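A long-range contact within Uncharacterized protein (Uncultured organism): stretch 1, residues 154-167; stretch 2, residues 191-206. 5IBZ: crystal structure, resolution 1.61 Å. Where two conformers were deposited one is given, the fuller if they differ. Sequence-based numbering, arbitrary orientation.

Stretch 1, residues 154-167: SFLGRGVLVDIVRF
Stretch 2 (191-206) KSKLLPGDILVIRTGL

Two arginine guanidiniums meet at one end of this contact, Arg166 NH1 lying 3.2 Å from Arg203 NH1, two donors with no hydrogen bond between them; Asp163 offsets the like charges. Its chi1 is t, and Arg203 NH1 donates to Asp163 OD1 at 3.1 Å in a salt bridge, while Arg166 NH1 reaches Asp163 OD2 at 2.8 Å. The same carboxylate caps the helix beginning at Ile164: Arg166 N donates to Asp163 OD1 at 3.0 Å. Arg203 is extended (chi1 to chi3 all t), and Val165 CB lies over one face of its guanidinium.

The frame beneath is a parallel strand pair, 158-163 beside 199-203, axes 4.8 Å apart at closest and crossing at -25°. Register is a constant offset of forty: Gly159 pairs with Ile199, Val160 with Leu200, Leu161 with Val201, Val162 with Ile202. Stretch 1 supplies alternate residues to the ladder: Ile199 N to Arg158 O 2.9 Å, Val160 N to Ile199 O 3.0 Å, Val201 N to Val160 O 2.8 Å, Val162 N to Val201 O 2.9 Å, Arg203 N to Val162 O 3.0 Å. Beyond it, Val165 N donates to Arg203 O at 3.3 Å as the chain turns helical.

Leu161 (t, p) and Val201 (t) share one face; Val160 (t), Val162 (p), Leu200 (t, p) and Ile202 (m, t) share the other, where Val162 CG1 sits 3.7 Å from Ile202 CG1.

At the opposite end, a type II turn from Leu195 to Asp198 puts Gly197 at phi 91°, psi -12°, where a CB would jam against the preceding carbonyl. Asp198 (m) receives Arg158 in a two-pronged salt bridge, NE to OD1 and NH2 to OD2 both 2.8 Å. Arg158 NH2 also donates to Lys193 O at 2.8 Å, and Leu195 CD1 covers one guanidinium face.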

# COMPACT_ATOMS: atom_id res chain seq x y z
N SER B 154 3.48 27.37 0.87
CA SER B 154 4.08 27.98 -0.32
C SER B 154 3.41 27.53 -1.62
O SER B 154 2.46 26.74 -1.62
CB SER B 154 5.58 27.66 -0.39
OG SER B 154 6.24 28.52 -1.30
N PHE B 155 3.96 28.03 -2.72
CA PHE B 155 3.54 27.72 -4.09
C PHE B 155 2.10 28.13 -4.37
O PHE B 155 1.44 27.57 -5.24
CB PHE B 155 3.76 26.24 -4.41
CG PHE B 155 5.11 25.73 -3.97
CD1 PHE B 155 6.26 26.43 -4.25
CD2 PHE B 155 5.21 24.55 -3.24
CE1 PHE B 155 7.51 25.97 -3.80
CE2 PHE B 155 6.44 24.08 -2.82
CZ PHE B 155 7.58 24.80 -3.09
N LEU B 156 1.68 29.17 -3.68
CA LEU B 156 0.46 29.85 -4.00
C LEU B 156 0.86 31.30 -4.24
O LEU B 156 1.27 32.00 -3.31
CB LEU B 156 -0.54 29.65 -2.87
CG LEU B 156 -1.90 30.29 -3.04
CD1 LEU B 156 -2.98 29.42 -2.40
CD2 LEU B 156 -1.88 31.68 -2.44
N GLY B 157 0.78 31.74 -5.50
CA GLY B 157 1.36 33.01 -5.91
C GLY B 157 1.25 33.14 -7.40
O GLY B 157 0.29 32.62 -8.01
N ARG B 158 2.19 33.85 -8.01
CA ARG B 158 2.11 34.12 -9.44
C ARG B 158 2.74 32.98 -10.23
O ARG B 158 3.83 32.50 -9.89
CB ARG B 158 2.79 35.45 -9.77
CG ARG B 158 2.05 36.24 -10.87
CD ARG B 158 2.68 37.60 -11.07
NE ARG B 158 3.85 37.43 -11.89
CZ ARG B 158 4.07 38.04 -13.05
NH1 ARG B 158 3.24 38.97 -13.51
NH2 ARG B 158 5.16 37.75 -13.72
N GLY B 159 2.03 32.51 -11.26
CA GLY B 159 2.58 31.53 -12.17
C GLY B 159 2.65 32.14 -13.56
O GLY B 159 1.85 33.02 -13.90
N VAL B 160 3.62 31.69 -14.34
CA VAL B 160 3.79 32.11 -15.72
C VAL B 160 4.02 30.87 -16.58
O VAL B 160 4.94 30.08 -16.31
CB VAL B 160 4.96 33.09 -15.88
CG1 VAL B 160 5.09 33.54 -17.36
CG2 VAL B 160 4.77 34.28 -14.95
N LEU B 161 3.17 30.71 -17.59
CA LEU B 161 3.36 29.68 -18.61
C LEU B 161 4.29 30.15 -19.69
O LEU B 161 4.11 31.24 -20.24
CB LEU B 161 2.02 29.29 -19.26
CG LEU B 161 2.10 28.33 -20.45
CD1 LEU B 161 2.54 26.96 -20.01
CD2 LEU B 161 0.75 28.28 -21.16
N VAL B 162 5.30 29.34 -19.99
CA VAL B 162 6.07 29.54 -21.21
C VAL B 162 5.83 28.33 -22.12
O VAL B 162 6.20 27.18 -21.80
CB VAL B 162 7.57 29.79 -20.89
CG1 VAL B 162 8.23 28.63 -20.16
CG2 VAL B 162 8.32 30.16 -22.15
N ASP B 163 5.18 28.59 -23.24
CA ASP B 163 4.76 27.54 -24.15
C ASP B 163 5.84 27.33 -25.18
O ASP B 163 5.84 27.90 -26.26
CB ASP B 163 3.43 27.89 -24.80
CG ASP B 163 2.80 26.72 -25.53
OD1 ASP B 163 3.51 25.73 -25.82
OD2 ASP B 163 1.58 26.82 -25.83
N ILE B 164 6.80 26.49 -24.83
CA ILE B 164 7.94 26.26 -25.71
C ILE B 164 7.49 25.51 -26.97
O ILE B 164 8.00 25.76 -28.06
CB ILE B 164 9.06 25.51 -24.98
CG1 ILE B 164 9.58 26.34 -23.79
CG2 ILE B 164 10.20 25.20 -25.93
CD1 ILE B 164 10.30 27.61 -24.19
N VAL B 165 6.52 24.61 -26.82
CA VAL B 165 5.96 23.89 -27.97
C VAL B 165 5.47 24.89 -29.03
O VAL B 165 5.84 24.80 -30.21
CB VAL B 165 4.83 22.91 -27.54
CG1 VAL B 165 4.07 22.37 -28.72
CG2 VAL B 165 5.41 21.76 -26.71
N ARG B 166 4.67 25.87 -28.63
CA ARG B 166 4.14 26.82 -29.62
C ARG B 166 5.23 27.76 -30.14
O ARG B 166 5.21 28.15 -31.30
CB ARG B 166 2.97 27.63 -29.04
CG ARG B 166 1.63 26.91 -29.16
CD ARG B 166 0.46 27.77 -28.68
NE ARG B 166 -0.81 27.10 -28.97
CZ ARG B 166 -1.37 26.16 -28.19
NH1 ARG B 166 -0.78 25.79 -27.04
NH2 ARG B 166 -2.52 25.60 -28.55
N PHE B 167 6.17 28.13 -29.27
CA PHE B 167 7.28 28.96 -29.70
C PHE B 167 8.08 28.28 -30.83
O PHE B 167 8.54 28.95 -31.77
CB PHE B 167 8.20 29.28 -28.51
CG PHE B 167 9.45 30.03 -28.90
CD1 PHE B 167 9.37 31.31 -29.40
CD2 PHE B 167 10.71 29.45 -28.75
CE1 PHE B 167 10.50 32.00 -29.76
CE2 PHE B 167 11.85 30.14 -29.13
CZ PHE B 167 11.73 31.42 -29.61
N LYS B 191 4.87 38.22 -25.05
CA LYS B 191 4.87 39.50 -24.35
C LYS B 191 4.68 39.30 -22.84
O LYS B 191 3.95 40.05 -22.20
CB LYS B 191 3.79 40.44 -24.93
CG LYS B 191 3.92 40.68 -26.41
CD LYS B 191 2.85 41.66 -26.89
CE LYS B 191 2.64 41.56 -28.38
NZ LYS B 191 3.93 41.48 -29.10
N SER B 192 5.34 38.29 -22.29
CA SER B 192 5.28 37.97 -20.88
C SER B 192 6.51 38.51 -20.17
O SER B 192 7.60 38.58 -20.76
CB SER B 192 5.18 36.45 -20.65
OG SER B 192 4.11 35.90 -21.38
N LYS B 193 6.35 38.90 -18.91
CA LYS B 193 7.45 39.41 -18.11
C LYS B 193 7.50 38.68 -16.77
O LYS B 193 6.53 38.69 -16.03
CB LYS B 193 7.31 40.91 -17.89
CG LYS B 193 7.51 41.74 -19.15
N LEU B 194 8.63 38.06 -16.47
CA LEU B 194 8.78 37.34 -15.20
C LEU B 194 9.08 38.31 -14.09
O LEU B 194 9.70 39.36 -14.31
CB LEU B 194 9.90 36.32 -15.25
CG LEU B 194 9.73 35.19 -16.25
CD1 LEU B 194 10.93 34.29 -16.19
CD2 LEU B 194 8.46 34.42 -15.97
N LEU B 195 8.67 37.94 -12.89
CA LEU B 195 8.96 38.69 -11.68
C LEU B 195 9.52 37.78 -10.60
O LEU B 195 9.21 36.59 -10.57
CB LEU B 195 7.71 39.38 -11.13
CG LEU B 195 7.11 40.49 -11.99
CD1 LEU B 195 5.76 40.85 -11.43
CD2 LEU B 195 8.02 41.70 -12.07
N PRO B 196 10.29 38.35 -9.67
CA PRO B 196 10.75 37.55 -8.54
C PRO B 196 9.59 36.87 -7.81
O PRO B 196 8.50 37.45 -7.65
CB PRO B 196 11.45 38.59 -7.65
CG PRO B 196 11.90 39.62 -8.59
CD PRO B 196 10.86 39.71 -9.65
N GLY B 197 9.81 35.61 -7.41
CA GLY B 197 8.81 34.81 -6.75
C GLY B 197 7.95 33.96 -7.69
O GLY B 197 7.22 33.09 -7.24
N ASP B 198 8.02 34.22 -9.00
CA ASP B 198 7.18 33.49 -9.93
C ASP B 198 7.48 32.00 -9.90
O ASP B 198 8.60 31.57 -9.64
CB ASP B 198 7.36 33.98 -11.37
CG ASP B 198 6.68 35.30 -11.66
OD1 ASP B 198 5.92 35.82 -10.80
OD2 ASP B 198 6.91 35.82 -12.79
N ILE B 199 6.44 31.22 -10.15
CA ILE B 199 6.58 29.83 -10.50
C ILE B 199 6.49 29.72 -12.02
O ILE B 199 5.48 30.12 -12.60
CB ILE B 199 5.50 28.99 -9.82
CG1 ILE B 199 5.73 29.00 -8.31
CG2 ILE B 199 5.50 27.56 -10.34
CD1 ILE B 199 4.51 28.67 -7.51
N LEU B 200 7.54 29.21 -12.65
CA LEU B 200 7.59 29.05 -14.09
C LEU B 200 7.07 27.68 -14.48
O LEU B 200 7.50 26.67 -13.95
CB LEU B 200 9.01 29.24 -14.58
CG LEU B 200 9.17 29.19 -16.09
CD1 LEU B 200 8.55 30.42 -16.77
CD2 LEU B 200 10.65 29.09 -16.44
N VAL B 201 6.13 27.66 -15.42
CA VAL B 201 5.50 26.44 -15.85
C VAL B 201 5.80 26.27 -17.35
O VAL B 201 5.43 27.14 -18.16
CB VAL B 201 3.97 26.49 -15.59
CG1 VAL B 201 3.30 25.27 -16.06
CG2 VAL B 201 3.70 26.71 -14.08
N ILE B 202 6.52 25.20 -17.70
CA ILE B 202 7.05 25.02 -19.05
C ILE B 202 6.31 23.93 -19.81
O ILE B 202 6.28 22.76 -19.36
CB ILE B 202 8.55 24.63 -19.01
CG1 ILE B 202 9.32 25.65 -18.17
CG2 ILE B 202 9.14 24.53 -20.42
CD1 ILE B 202 10.77 25.27 -17.92
N ARG B 203 5.71 24.30 -20.94
CA ARG B 203 5.09 23.31 -21.82
C ARG B 203 6.08 22.77 -22.85
O ARG B 203 6.53 23.52 -23.75
CB ARG B 203 3.86 23.88 -22.53
CG ARG B 203 3.23 22.86 -23.48
CD ARG B 203 1.79 23.21 -23.86
NE ARG B 203 1.22 22.24 -24.80
CZ ARG B 203 1.09 22.43 -26.11
NH1 ARG B 203 1.48 23.55 -26.69
NH2 ARG B 203 0.55 21.47 -26.84
N THR B 204 6.39 21.48 -22.68
CA THR B 204 7.23 20.68 -23.57
C THR B 204 6.44 19.73 -24.46
O THR B 204 6.98 19.19 -25.45
CB THR B 204 8.21 19.79 -22.80
OG1 THR B 204 7.51 18.64 -22.29
CG2 THR B 204 8.90 20.52 -21.69
N GLY B 205 5.20 19.50 -24.09
CA GLY B 205 4.30 18.62 -24.83
C GLY B 205 4.48 17.14 -24.54
O GLY B 205 3.69 16.32 -25.01
N LEU B 206 5.50 16.77 -23.77
CA LEU B 206 5.87 15.35 -23.71
C LEU B 206 4.74 14.47 -23.17
O LEU B 206 4.44 13.41 -23.75
CB LEU B 206 7.15 15.16 -22.89
CG LEU B 206 7.68 13.72 -22.86
CD1 LEU B 206 8.10 13.26 -24.24
CD2 LEU B 206 8.82 13.52 -21.85
O HOH W 1 4.53 34.77 -6.62
O HOH W 2 4.66 32.18 -7.09
O HOH W 3 4.69 40.93 -15.54